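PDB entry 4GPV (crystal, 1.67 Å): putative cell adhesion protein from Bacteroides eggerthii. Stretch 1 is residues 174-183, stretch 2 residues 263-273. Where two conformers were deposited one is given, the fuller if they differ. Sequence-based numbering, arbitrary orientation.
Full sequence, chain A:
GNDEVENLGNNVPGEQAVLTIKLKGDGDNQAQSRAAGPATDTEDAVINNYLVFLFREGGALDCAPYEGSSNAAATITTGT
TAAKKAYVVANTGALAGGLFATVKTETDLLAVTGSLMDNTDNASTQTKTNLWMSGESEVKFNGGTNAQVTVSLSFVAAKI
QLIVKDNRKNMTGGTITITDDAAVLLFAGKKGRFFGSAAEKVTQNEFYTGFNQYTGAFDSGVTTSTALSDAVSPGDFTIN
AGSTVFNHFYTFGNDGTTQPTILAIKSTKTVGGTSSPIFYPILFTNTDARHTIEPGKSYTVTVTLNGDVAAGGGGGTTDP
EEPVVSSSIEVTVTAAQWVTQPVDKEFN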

# COMPACT_ATOMS: atom_id res chain seq x y z
N GLY A 174 -30.08 11.73 22.79
CA GLY A 174 -29.65 12.49 23.97
C GLY A 174 -29.19 13.90 23.67
O GLY A 174 -29.34 14.39 22.55
N THR A 175 -28.62 14.55 24.70
CA THR A 175 -28.12 15.94 24.63
C THR A 175 -26.92 16.01 23.69
O THR A 175 -26.75 16.99 22.96
CB THR A 175 -27.78 16.41 26.05
OG1 THR A 175 -28.97 16.35 26.85
CG2 THR A 175 -27.22 17.82 26.08
N ILE A 176 -26.08 14.98 23.75
CA ILE A 176 -24.90 14.85 22.90
C ILE A 176 -25.21 13.76 21.92
O ILE A 176 -25.66 12.68 22.31
CB ILE A 176 -23.63 14.57 23.73
CG1 ILE A 176 -23.39 15.71 24.76
CG2 ILE A 176 -22.40 14.35 22.81
CD1 ILE A 176 -22.52 15.30 25.94
N THR A 177 -24.97 14.05 20.63
CA THR A 177 -25.18 13.06 19.60
C THR A 177 -23.90 12.92 18.78
O THR A 177 -23.15 13.89 18.61
CB THR A 177 -26.43 13.35 18.76
OG1 THR A 177 -26.74 12.18 17.99
CG2 THR A 177 -26.28 14.55 17.85
N ILE A 178 -23.61 11.69 18.36
CA ILE A 178 -22.46 11.40 17.52
C ILE A 178 -22.98 10.61 16.37
O ILE A 178 -23.75 9.67 16.56
CB ILE A 178 -21.25 10.71 18.25
CG1 ILE A 178 -20.69 11.64 19.34
CG2 ILE A 178 -20.13 10.31 17.27
CD1 ILE A 178 -19.62 10.98 20.28
N THR A 179 -22.61 11.03 15.15
CA THR A 179 -22.92 10.33 13.92
C THR A 179 -21.57 9.99 13.28
O THR A 179 -20.76 10.88 13.05
CB THR A 179 -23.82 11.18 12.99
OG1 THR A 179 -25.06 11.45 13.65
CG2 THR A 179 -24.08 10.50 11.63
N ASP A 180 -21.31 8.70 13.03
CA ASP A 180 -20.06 8.33 12.38
C ASP A 180 -20.19 8.62 10.89
O ASP A 180 -21.23 8.27 10.29
CB ASP A 180 -19.74 6.85 12.62
CG ASP A 180 -19.55 6.49 14.07
OD1 ASP A 180 -19.04 7.35 14.85
OD2 ASP A 180 -19.96 5.39 14.46
N ASP A 181 -19.15 9.23 10.27
CA ASP A 181 -19.26 9.60 8.86
C ASP A 181 -18.44 8.71 7.95
O ASP A 181 -18.92 8.32 6.88
CB ASP A 181 -18.88 11.08 8.66
CG ASP A 181 -19.62 12.03 9.59
OD1 ASP A 181 -20.87 11.95 9.66
OD2 ASP A 181 -18.95 12.83 10.26
N ALA A 182 -17.19 8.42 8.31
CA ALA A 182 -16.34 7.64 7.43
C ALA A 182 -15.16 6.99 8.13
O ALA A 182 -14.74 7.43 9.20
CB ALA A 182 -15.80 8.56 6.33
N ALA A 183 -14.64 5.92 7.52
CA ALA A 183 -13.36 5.36 7.89
C ALA A 183 -12.38 6.03 6.93
O ALA A 183 -12.60 6.01 5.70
CB ALA A 183 -13.35 3.83 7.72
N LEU A 263 -4.90 5.89 10.60
CA LEU A 263 -6.21 5.30 10.26
C LEU A 263 -7.20 5.82 11.28
O LEU A 263 -6.89 5.81 12.46
CB LEU A 263 -6.18 3.76 10.26
CG LEU A 263 -7.55 3.07 10.02
CD1 LEU A 263 -8.05 3.28 8.58
CD2 LEU A 263 -7.46 1.59 10.35
N ALA A 264 -8.38 6.33 10.85
CA ALA A 264 -9.33 6.80 11.83
C ALA A 264 -10.77 6.59 11.41
O ALA A 264 -11.09 6.48 10.22
CB ALA A 264 -9.13 8.31 12.06
N ILE A 265 -11.64 6.57 12.41
CA ILE A 265 -13.07 6.74 12.21
C ILE A 265 -13.29 8.23 12.36
O ILE A 265 -12.90 8.78 13.39
CB ILE A 265 -13.94 5.92 13.17
CG1 ILE A 265 -13.70 4.41 12.99
CG2 ILE A 265 -15.45 6.30 12.96
CD1 ILE A 265 -14.19 3.59 14.18
N LYS A 266 -13.87 8.89 11.35
CA LYS A 266 -14.18 10.33 11.43
C LYS A 266 -15.67 10.43 11.70
O LYS A 266 -16.46 9.79 11.00
CB LYS A 266 -13.78 11.04 10.12
CG LYS A 266 -14.03 12.54 10.17
CD LYS A 266 -15.36 12.92 9.56
CE LYS A 266 -15.82 14.27 10.07
NZ LYS A 266 -17.12 14.65 9.45
N SER A 267 -16.06 11.22 12.71
CA SER A 267 -17.46 11.34 13.07
C SER A 267 -17.81 12.80 13.28
O SER A 267 -16.92 13.66 13.26
CB SER A 267 -17.74 10.53 14.33
OG SER A 267 -17.26 9.21 14.18
N THR A 268 -19.10 13.07 13.45
CA THR A 268 -19.59 14.42 13.76
C THR A 268 -20.25 14.39 15.13
O THR A 268 -21.19 13.61 15.36
CB THR A 268 -20.53 14.96 12.69
OG1 THR A 268 -19.83 15.01 11.44
CG2 THR A 268 -21.03 16.37 13.02
N LYS A 269 -19.76 15.25 16.03
CA LYS A 269 -20.36 15.37 17.37
C LYS A 269 -21.20 16.64 17.40
O LYS A 269 -20.70 17.70 17.01
CB LYS A 269 -19.26 15.41 18.45
CG LYS A 269 -19.78 15.48 19.89
CD LYS A 269 -18.59 15.64 20.85
CE LYS A 269 -19.01 15.64 22.29
NZ LYS A 269 -17.88 15.94 23.21
N THR A 270 -22.46 16.53 17.88
CA THR A 270 -23.36 17.68 17.99
C THR A 270 -23.77 17.86 19.46
O THR A 270 -24.25 16.92 20.11
CB THR A 270 -24.57 17.56 17.04
OG1 THR A 270 -24.10 17.39 15.71
CG2 THR A 270 -25.46 18.78 17.10
N VAL A 271 -23.53 19.05 19.97
CA VAL A 271 -23.87 19.44 21.35
C VAL A 271 -24.51 20.81 21.29
O VAL A 271 -23.83 21.80 21.02
CB VAL A 271 -22.66 19.44 22.33
CG1 VAL A 271 -23.13 19.76 23.75
CG2 VAL A 271 -21.89 18.12 22.29
N GLY A 272 -25.82 20.85 21.49
CA GLY A 272 -26.58 22.08 21.37
C GLY A 272 -26.46 22.59 19.94
O GLY A 272 -26.58 21.80 19.00
N GLY A 273 -26.07 23.85 19.79
CA GLY A 273 -25.89 24.49 18.49
C GLY A 273 -24.53 24.31 17.85
O GLY A 273 -24.20 25.02 16.90
O HOH W 1 -27.02 17.38 19.90

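The two stretches pair as adjacent antiparallel strands, the first running on beyond Ala 183 and the second entering before Leu 263 and ending at Val 271; their axes approach to 4.4 Å with 148° between their directions. Thr 177 and Thr 270 make a hydrogen-bonded pair (Thr 177 N to Thr 270 O, 3.0 Å; Thr 270 N to Thr 177 O, 2.8 Å), and Thr 179 and Thr 268 repeat it. A beta bulge at Asp 181 then shifts the register by one: Lys 266 O accepts from both Asp 181 N (2.8 Å) and Ala 182 N (3.1 Å), while Lys 266 N donates to Ala 182 O (2.7 Å).

At the bulge Asp 181, with phi/psi of -107/-45°, points its CA-to-CB bond toward the partner strand. Its OD2 forms a salt bridge with Lys 266 NZ (2.7 Å) and accepts a hydrogen bond from Thr 268 OG1 (2.6 Å), so one oxygen holds two side chains. On the face that carries Ile 178 and Lys 269, Ser 267 OG donates to Asp 180 OD1 (2.7 Å), a short side chain suited to this close pairing. Along that face Ile 178 is buried, its CG2 3.8 Å from Ser 267 CB. The extended Lys 269 lays its aliphatic chain alongside Ile 176 (CE to CG2, 3.7 Å), and Ile 176 CG1 meets Val 271 CG2 at 3.8 Å. Together the stretches bury 717 Å², both sides summed.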